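Local structure of putative 4-Hydroxy-2-oxoglutarate aldolase / 2-dehydro-3-deoxyphosphogluconate aldolase (Yersinia enterocolitica, 3LM7) at residues K130-P135 with K141-P146; V162-M167 with D174-V179. The protein is a putative aldolase of the KDGP aldolase family, built on a TIM-barrel fold. One frame throughout, in Å; residues are numbered along the deposited sequence.

Interaction 1 of 2, residues K130-P135 with K141-P146; sequences KISTGP and KDAIVP
The carboxylate of Asp-142 is the flat group here, and Lys-130 comes in over it: NZ sits 3.0 Å from OD1, well above the carboxylate plane (52° out of it), in a salt bridge, while Lys-130 CD lies 3.6 Å from Asp-142 CG. With Lys-130 CG anti to its own backbone N (chi1 167°) and every later torsion extended, the lysine reaches that far as a straight rod. Water 1 closes a ring beside the bridge, accepting from NZ and donating to OD2, and water 2 lies within hydrogen-bonding distance of OD1 and Ser-132 OG, 2.6 Å from the latter.

Next to the salt bridge the backbones are stitched together. Ala-143 uses both its polar backbone atoms: its N-H runs almost straight (174°) into Ser-132 OG, 3.0 Å away, and its O accepts from Ile-131 N at 2.9 Å. The same carbonyl is touched by the CA-H of Lys-130. Ser-132 OG thus takes the bond that Ile-131 O would accept in a regular antiparallel ladder.

Toward helix 147-156, Ile-131 packs CG1 on Ala-143 CB, and its CG2 lies 3.8 Å from Val-145 CG2; Ala-150 and Met-153 of that helix also touch this isoleucine. Lys-130 and Ile-144 form an antiparallel non-hydrogen-bonded pair, and Ser-132 centres an inverse gamma turn where the chain leaves it: the end of a two-stranded beta ribbon, 128-130 with 144-146, beside the barrel sheet.

Interaction 2 of 2, residues V162-M167 with D174-V179; sequences VKFFPM and DEYRFV
Glu-175 opens the contact from the helix by setting its CB at the edge of the Phe-164 ring, 4.0 Å from CZ; its carboxylate is engaged elsewhere, OE1 accepting from the backbone N of Thr-123.

Next comes Tyr-176, which meets two residues. Its CA lies 3.7 Å from Phe-164 CE2, while the selenomethionine Met-167 lies over one face of its ring. The methyl CE stands 3.8 Å from the centroid of the Tyr-176 ring, close to the normal, and SE follows at 4.2 Å from that centroid, a Met-aromatic contact. The bend at chi3 (60°) lays selenium and methyl together on that face. The tyrosine OH is hydrogen-bonded to Ile-204 O.

A turn later, Val-179 places CG2 over a face of the Phe-164 ring, 4.2 Å from its centroid and offset toward the rim, and its CG1 reaches Val-162 CG1 at 4.2 Å. Phe-164 meets all three helix residues, its ring carried out toward the helix with CG anti to the backbone N (chi1 -168°).

The axes of strand 162-164 and helix 174-179 run antiparallel and approach to 10.8 Å, within a beta-alpha-beta unit completed by strand 189-192; Val-147 of helix 147-156 flanks Val-179.

How the interactions relate
Interaction 1 closes along the chain before interaction 2 opens, and helix 147-156 bridges them: Ala-150 touches Ile-131 and Val-145 of the first, while Ile-151 and Leu-154 touch Val-162 of the second. Their centres lie about 14 Å apart and their nearest atoms about 6 Å, without touching. A second tie runs through Ser-121, hydrogen-bonded through its backbone to Lys-130 and through OG to Phe-165 O. Interaction 1 mixes a salt bridge and hydrogen bonds with apolar packing, its centre about 19 Å from the centre of the chain; interaction 2 is apolar and buried, about 13 Å from it. The bound potassium ion is about 12 Å from the Val-179 side chain, too far for direct coordination.

Interaction 1 of 2, residues K130-P135 with K141-P146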
loop_
_atom_site.group_PDB
_atom_site.type_symbol
_atom_site.label_atom_id
_atom_site.label_comp_id
_atom_site.label_asym_id
_atom_site.label_seq_id
_atom_site.Cartn_x
_atom_site.Cartn_y
_atom_site.Cartn_z
ATOM N N LYS A 130 5.673 24.286 -1.832
ATOM C CA LYS A 130 6.438 25.164 -0.896
ATOM C C LYS A 130 6.726 24.344 0.352
ATOM O O LYS A 130 5.821 23.668 0.884
ATOM C CB LYS A 130 5.584 26.342 -0.552
ATOM C CG LYS A 130 6.113 27.160 0.631
ATOM C CD LYS A 130 5.159 28.398 0.834
ATOM C CE LYS A 130 5.401 29.010 2.203
ATOM N NZ LYS A 130 4.756 30.392 2.299
ATOM N N ILE A 131 7.976 24.341 0.769
ATOM C CA ILE A 131 8.429 23.479 1.878
ATOM C C ILE A 131 9.004 24.265 3.023
ATOM O O ILE A 131 9.383 23.667 4.023
ATOM C CB ILE A 131 9.479 22.339 1.448
ATOM C CG1 ILE A 131 10.761 22.989 0.856
ATOM C CG2 ILE A 131 8.923 21.490 0.298
ATOM C CD1 ILE A 131 11.891 21.966 0.592
ATOM N N SER A 132 9.085 25.594 2.893
ATOM C CA SER A 132 9.594 26.456 3.953
ATOM C C SER A 132 8.427 26.769 4.921
ATOM O O SER A 132 7.999 27.928 5.038
ATOM C CB SER A 132 10.150 27.775 3.355
ATOM O OG SER A 132 9.177 28.289 2.402
ATOM N N THR A 133 7.973 25.736 5.663
ATOM C CA THR A 133 6.752 25.867 6.452
ATOM C C THR A 133 7.073 25.797 7.964
ATOM O O THR A 133 6.161 25.720 8.786
ATOM C CB THR A 133 5.717 24.768 6.062
ATOM O OG1 THR A 133 6.330 23.467 6.212
ATOM C CG2 THR A 133 5.358 24.903 4.550
ATOM N N GLY A 134 8.353 25.883 8.322
ATOM C CA GLY A 134 8.731 25.928 9.736
ATOM C C GLY A 134 8.641 27.359 10.288
ATOM O O GLY A 134 8.283 28.271 9.583
ATOM N N PRO A 135 8.855 27.530 11.589
ATOM C CA PRO A 135 8.565 28.828 12.226
ATOM C C PRO A 135 9.380 29.989 11.655
ATOM O O PRO A 135 8.788 31.049 11.364
ATOM C CB PRO A 135 8.902 28.619 13.711
ATOM C CG PRO A 135 9.467 27.268 13.821
ATOM C CD PRO A 135 9.163 26.470 12.543
ATOM N N LYS A 141 11.587 34.168 2.062
ATOM C CA LYS A 141 11.211 33.811 0.714
ATOM C C LYS A 141 10.856 32.354 0.613
ATOM O O LYS A 141 11.557 31.507 1.161
ATOM C CB LYS A 141 12.306 34.209 -0.253
ATOM C CG LYS A 141 12.420 35.799 -0.200
ATOM C CD LYS A 141 13.662 36.246 -0.958
ATOM C CE LYS A 141 14.671 36.946 -0.035
ATOM N NZ LYS A 141 14.091 37.944 1.012
ATOM N N ASP A 142 9.787 32.041 -0.136
ATOM C CA ASP A 142 9.383 30.635 -0.250
ATOM C C ASP A 142 10.438 29.728 -0.843
ATOM O O ASP A 142 11.127 30.095 -1.821
ATOM C CB ASP A 142 8.127 30.520 -1.112
ATOM C CG ASP A 142 6.951 31.209 -0.499
ATOM O OD1 ASP A 142 6.957 31.572 0.690
ATOM O OD2 ASP A 142 6.005 31.398 -1.254
ATOM N N ALA A 143 10.586 28.557 -0.239
ATOM C CA ALA A 143 11.393 27.479 -0.832
ATOM C C ALA A 143 10.435 26.627 -1.637
ATOM O O ALA A 143 9.529 25.955 -1.052
ATOM C CB ALA A 143 12.045 26.650 0.259
ATOM N N ILE A 144 10.592 26.647 -2.952
ATOM C CA ILE A 144 9.658 25.907 -3.878
ATOM C C ILE A 144 10.468 24.857 -4.621
ATOM O O ILE A 144 11.545 25.156 -5.230
ATOM C CB ILE A 144 9.006 26.896 -4.917
ATOM C CG1 ILE A 144 8.222 27.939 -4.155
ATOM C CG2 ILE A 144 8.224 26.152 -6.072
ATOM C CD1 ILE A 144 8.241 29.274 -4.833
ATOM N N VAL A 145 9.963 23.628 -4.612
ATOM C CA VAL A 145 10.770 22.510 -5.099
ATOM C C VAL A 145 9.854 21.537 -5.797
ATOM O O VAL A 145 8.638 21.589 -5.669
ATOM C CB VAL A 145 11.569 21.798 -3.959
ATOM C CG1 VAL A 145 12.340 22.793 -3.088
ATOM C CG2 VAL A 145 10.589 20.905 -3.058
ATOM N N PRO A 146 10.443 20.634 -6.559
ATOM C CA PRO A 146 9.608 19.671 -7.265
ATOM C C PRO A 146 8.923 18.744 -6.275
ATOM O O PRO A 146 9.497 18.400 -5.249
ATOM C CB PRO A 146 10.627 18.887 -8.136
ATOM C CG PRO A 146 11.813 19.913 -8.327
ATOM C CD PRO A 146 11.841 20.719 -7.041
HETATM O O HOH W 1 3.277 31.207 0.037
HETATM O O HOH W 2 8.304 30.559 3.216
#

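Interaction 2 of 2, residues V162-M167 with D174-V179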
loop_
_atom_site.group_PDB
_atom_site.type_symbol
_atom_site.label_atom_id
_atom_site.label_comp_id
_atom_site.label_asym_id
_atom_site.label_seq_id
_atom_site.Cartn_x
_atom_site.Cartn_y
_atom_site.Cartn_z
ATOM N N VAL A 162 2.577 13.205 3.185
ATOM C CA VAL A 162 2.510 14.632 2.885
ATOM C C VAL A 162 1.194 15.161 3.465
ATOM O O VAL A 162 0.127 14.580 3.176
ATOM C CB VAL A 162 2.438 14.810 1.338
ATOM C CG1 VAL A 162 1.874 16.234 0.888
ATOM C CG2 VAL A 162 3.809 14.442 0.696
ATOM N N LYS A 163 1.258 16.266 4.240
ATOM C CA LYS A 163 0.018 16.971 4.535
ATOM C C LYS A 163 -0.032 18.135 3.522
ATOM O O LYS A 163 0.901 18.917 3.473
ATOM C CB LYS A 163 0.033 17.547 5.952
ATOM C CG LYS A 163 -1.266 18.360 6.130
ATOM C CD LYS A 163 -1.248 19.298 7.323
ATOM C CE LYS A 163 -2.205 18.712 8.351
ATOM N NZ LYS A 163 -1.930 19.381 9.683
ATOM N N PHE A 164 -0.995 18.137 2.609
ATOM C CA PHE A 164 -1.020 19.126 1.565
ATOM C C PHE A 164 -2.022 20.156 2.028
ATOM O O PHE A 164 -3.219 19.880 2.033
ATOM C CB PHE A 164 -1.451 18.480 0.263
ATOM C CG PHE A 164 -1.245 19.335 -0.974
ATOM C CD1 PHE A 164 -0.012 19.857 -1.288
ATOM C CD2 PHE A 164 -2.306 19.564 -1.837
ATOM C CE1 PHE A 164 0.171 20.612 -2.448
ATOM C CE2 PHE A 164 -2.116 20.359 -3.049
ATOM C CZ PHE A 164 -0.922 20.835 -3.332
ATOM N N PHE A 165 -1.529 21.346 2.352
ATOM C CA PHE A 165 -2.331 22.330 3.052
ATOM C C PHE A 165 -1.786 23.699 2.724
ATOM O O PHE A 165 -0.564 23.845 2.662
ATOM C CB PHE A 165 -2.175 22.099 4.571
ATOM C CG PHE A 165 -2.853 23.161 5.398
ATOM C CD1 PHE A 165 -4.223 23.116 5.617
ATOM C CD2 PHE A 165 -2.085 24.200 5.973
ATOM C CE1 PHE A 165 -4.863 24.124 6.399
ATOM C CE2 PHE A 165 -2.664 25.166 6.752
ATOM C CZ PHE A 165 -4.089 25.149 6.954
ATOM N N PRO A 166 -2.627 24.714 2.599
ATOM C CA PRO A 166 -4.124 24.746 2.612
ATOM C C PRO A 166 -4.667 24.402 1.234
ATOM O O PRO A 166 -4.274 24.985 0.197
ATOM C CB PRO A 166 -4.451 26.212 2.985
ATOM C CG PRO A 166 -3.271 27.002 2.182
ATOM C CD PRO A 166 -2.033 26.084 2.538
HETATM N N MSE A 167 -5.483 23.368 1.151
HETATM C CA MSE A 167 -6.065 23.076 -0.158
HETATM C C MSE A 167 -7.147 23.987 -0.662
HETATM O O MSE A 167 -7.414 24.013 -1.885
HETATM C CB MSE A 167 -6.631 21.675 -0.159
HETATM C CG MSE A 167 -5.559 20.855 -0.662
HETATM SE SE MSE A 167 -6.063 19.073 -0.676
HETATM C CE MSE A 167 -7.594 18.910 -1.820
ATOM N N ASP A 174 -5.900 20.631 -9.607
ATOM C CA ASP A 174 -4.843 20.178 -10.509
ATOM C C ASP A 174 -3.529 19.949 -9.757
ATOM O O ASP A 174 -2.804 18.958 -10.059
ATOM C CB ASP A 174 -4.640 21.174 -11.632
ATOM C CG ASP A 174 -5.811 21.184 -12.578
ATOM O OD1 ASP A 174 -6.558 20.164 -12.598
ATOM O OD2 ASP A 174 -5.949 22.190 -13.268
ATOM N N GLU A 175 -3.194 20.853 -8.820
ATOM C CA GLU A 175 -1.969 20.595 -8.003
ATOM C C GLU A 175 -2.072 19.352 -7.122
ATOM O O GLU A 175 -1.116 18.585 -6.993
ATOM C CB GLU A 175 -1.597 21.781 -7.120
ATOM C CG GLU A 175 -1.104 23.020 -7.944
ATOM C CD GLU A 175 -0.925 24.227 -7.048
ATOM O OE1 GLU A 175 0.045 24.226 -6.284
ATOM O OE2 GLU A 175 -1.761 25.157 -7.080
ATOM N N TYR A 176 -3.241 19.186 -6.505
ATOM C CA TYR A 176 -3.517 18.063 -5.612
ATOM C C TYR A 176 -3.403 16.764 -6.400
ATOM O O TYR A 176 -2.786 15.797 -5.908
ATOM C CB TYR A 176 -4.882 18.237 -4.948
ATOM C CG TYR A 176 -5.395 17.043 -4.190
ATOM C CD1 TYR A 176 -4.695 16.539 -3.069
ATOM C CD2 TYR A 176 -6.587 16.452 -4.553
ATOM C CE1 TYR A 176 -5.153 15.448 -2.358
ATOM C CE2 TYR A 176 -7.115 15.313 -3.812
ATOM C CZ TYR A 176 -6.375 14.823 -2.747
ATOM O OH TYR A 176 -6.821 13.751 -2.007
ATOM N N ARG A 177 -3.946 16.746 -7.611
ATOM C CA ARG A 177 -3.998 15.520 -8.354
ATOM C C ARG A 177 -2.550 15.068 -8.669
ATOM O O ARG A 177 -2.200 13.881 -8.618
ATOM C CB ARG A 177 -4.808 15.720 -9.659
ATOM C CG ARG A 177 -4.964 14.350 -10.421
ATOM C CD ARG A 177 -5.825 14.460 -11.720
ATOM N NE ARG A 177 -6.979 15.369 -11.554
ATOM C CZ ARG A 177 -7.017 16.651 -11.966
ATOM N NH1 ARG A 177 -5.966 17.259 -12.625
ATOM N NH2 ARG A 177 -8.123 17.341 -11.728
ATOM N N PHE A 178 -1.739 16.047 -9.047
ATOM C CA PHE A 178 -0.341 15.785 -9.346
ATOM C C PHE A 178 0.342 15.203 -8.121
ATOM O O PHE A 178 1.120 14.258 -8.260
ATOM C CB PHE A 178 0.367 17.081 -9.794
ATOM C CG PHE A 178 1.764 16.832 -10.334
ATOM C CD1 PHE A 178 2.000 16.749 -11.687
ATOM C CD2 PHE A 178 2.849 16.673 -9.445
ATOM C CE1 PHE A 178 3.339 16.496 -12.158
ATOM C CE2 PHE A 178 4.171 16.446 -9.930
ATOM C CZ PHE A 178 4.411 16.364 -11.268
ATOM N N VAL A 179 0.142 15.805 -6.968
ATOM C CA VAL A 179 0.769 15.306 -5.704
ATOM C C VAL A 179 0.334 13.859 -5.435
ATOM O O VAL A 179 1.163 13.021 -5.025
ATOM C CB VAL A 179 0.414 16.219 -4.530
ATOM C CG1 VAL A 179 0.795 15.641 -3.162
ATOM C CG2 VAL A 179 1.163 17.641 -4.701
#